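Local coordinates for lovastatin nonaketide synthase, polyketide synthase component (Aspergillus terreus, PDB 7CPX), which builds the nonaketide dihydromonacolin L from malonyl-CoA during lovastatin biosynthesis, working as an iterative homodimeric polyketide synthase together with lovC, at residues A109-M115 and V251-T255. The protein carries 2 engineered substitutions. Residues are numbered along the deposited sequence.
Sequences AVTNAGM and VVLKT
Residues 109-113 form the last turn of helix 97-113, and extended residues 251-255 end strand 247-255; the axes of the short segments approach to 8.0 Å, their N-to-C directions 55° apart, with A109 CA 6.1 Å from V251 CA. The bump is V252 (chi1 t): its CG2 faces the backbone of that turn, 3.5 Å from A109 O, 3.9 Å from V110 N and 3.6 Å from A109 CB, with V110 CG2 4.5 Å away, while A113 CB, at 4.3 Å, walls the hollow at one side. This is helix-on-sheet packing in the thiolase-type ketosynthase fold, the strand lying between 11-19 and 203-209, while V251 and L253 point to the sheet's other face, against helices 369-386 and 183-196. G114, at phi/psi 89/49, ends the helix in a Schellman motif (G114 N to T111 O 3.0 Å, M115 N to V110 O 3.1 Å). Beyond it, extended M115 (mtt) lays SD 4.4 Å from V252 CG1 and CE 3.2 Å from NZ of K254, which is salt-bridged to D262 and D264.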
loop_
_atom_site.group_PDB
_atom_site.type_symbol
_atom_site.label_atom_id
_atom_site.label_comp_id
_atom_site.label_asym_id
_atom_site.label_seq_id
_atom_site.Cartn_x
_atom_site.Cartn_y
_atom_site.Cartn_z
ATOM N N ALA A 109 35.806 30.210 4.016
ATOM C CA ALA A 109 36.724 30.475 5.117
ATOM C C ALA A 109 38.155 30.605 4.619
ATOM O O ALA A 109 38.904 31.472 5.081
ATOM C CB ALA A 109 36.624 29.366 6.162
ATOM N N VAL A 110 38.555 29.746 3.681
ATOM C CA VAL A 110 39.886 29.853 3.093
ATOM C C VAL A 110 40.036 31.193 2.388
ATOM O O VAL A 110 41.070 31.864 2.504
ATOM C CB VAL A 110 40.136 28.672 2.137
ATOM C CG1 VAL A 110 41.435 28.853 1.376
ATOM C CG2 VAL A 110 40.175 27.376 2.914
ATOM N N THR A 111 39.009 31.600 1.645
ATOM C CA THR A 111 39.043 32.879 0.950
ATOM C C THR A 111 39.167 34.036 1.935
ATOM O O THR A 111 40.000 34.932 1.757
ATOM C CB THR A 111 37.781 33.024 0.099
ATOM O OG1 THR A 111 37.844 32.121 -1.012
ATOM C CG2 THR A 111 37.628 34.439 -0.404
ATOM N N ASN A 112 38.349 34.026 2.987
ATOM C CA ASN A 112 38.364 35.116 3.955
ATOM C C ASN A 112 39.691 35.170 4.699
ATOM O O ASN A 112 40.205 36.257 4.987
ATOM C CB ASN A 112 37.202 34.957 4.933
ATOM C CG ASN A 112 35.854 35.034 4.249
ATOM O OD1 ASN A 112 35.721 35.630 3.182
ATOM N ND2 ASN A 112 34.844 34.429 4.863
ATOM N N ALA A 113 40.259 34.007 5.021
ATOM C CA ALA A 113 41.561 33.969 5.672
ATOM C C ALA A 113 42.653 34.543 4.784
ATOM O O ALA A 113 43.722 34.906 5.289
ATOM C CB ALA A 113 41.909 32.534 6.062
ATOM N N GLY A 114 42.412 34.630 3.480
ATOM C CA GLY A 114 43.389 35.183 2.567
ATOM C C GLY A 114 44.346 34.133 2.046
ATOM O O GLY A 114 45.565 34.328 2.066
ATOM N N MET A 115 43.804 33.012 1.578
ATOM C CA MET A 115 44.607 31.886 1.125
ATOM C C MET A 115 44.150 31.434 -0.250
ATOM O O MET A 115 42.948 31.350 -0.521
ATOM C CB MET A 115 44.507 30.721 2.101
ATOM C CG MET A 115 45.145 30.994 3.440
ATOM S SD MET A 115 44.858 29.652 4.599
ATOM C CE MET A 115 45.964 30.125 5.916
ATOM N N VAL A 251 35.884 27.160 10.093
ATOM C CA VAL A 251 36.811 28.072 10.743
ATOM C C VAL A 251 38.225 27.600 10.443
ATOM O O VAL A 251 38.586 26.464 10.771
ATOM C CB VAL A 251 36.562 28.137 12.258
ATOM C CG1 VAL A 251 37.802 28.582 12.992
ATOM C CG2 VAL A 251 35.406 29.070 12.559
ATOM N N VAL A 252 39.020 28.462 9.822
ATOM C CA VAL A 252 40.414 28.145 9.542
ATOM C C VAL A 252 41.225 28.439 10.796
ATOM O O VAL A 252 41.246 29.576 11.281
ATOM C CB VAL A 252 40.935 28.945 8.341
ATOM C CG1 VAL A 252 42.329 28.480 7.958
ATOM C CG2 VAL A 252 39.984 28.810 7.166
ATOM N N LEU A 253 41.894 27.420 11.321
ATOM C CA LEU A 253 42.658 27.507 12.550
ATOM C C LEU A 253 44.130 27.290 12.247
ATOM O O LEU A 253 44.489 26.434 11.431
ATOM C CB LEU A 253 42.179 26.463 13.559
ATOM C CG LEU A 253 40.728 26.574 14.013
ATOM C CD1 LEU A 253 40.375 25.438 14.947
ATOM C CD2 LEU A 253 40.507 27.898 14.696
ATOM N N LYS A 254 44.979 28.068 12.909
ATOM C CA LYS A 254 46.417 27.936 12.757
ATOM C C LYS A 254 47.073 28.323 14.070
ATOM O O LYS A 254 46.478 29.003 14.909
ATOM C CB LYS A 254 46.950 28.814 11.621
ATOM C CG LYS A 254 46.210 28.641 10.311
ATOM C CD LYS A 254 46.755 29.549 9.231
ATOM C CE LYS A 254 48.178 29.178 8.847
ATOM N NZ LYS A 254 48.655 29.915 7.645
ATOM N N THR A 255 48.311 27.876 14.245
ATOM C CA THR A 255 49.092 28.349 15.374
ATOM C C THR A 255 49.410 29.822 15.164
ATOM O O THR A 255 49.724 30.250 14.049
ATOM C CB THR A 255 50.380 27.541 15.530
ATOM O OG1 THR A 255 51.352 27.992 14.581
ATOM C CG2 THR A 255 50.119 26.060 15.312
#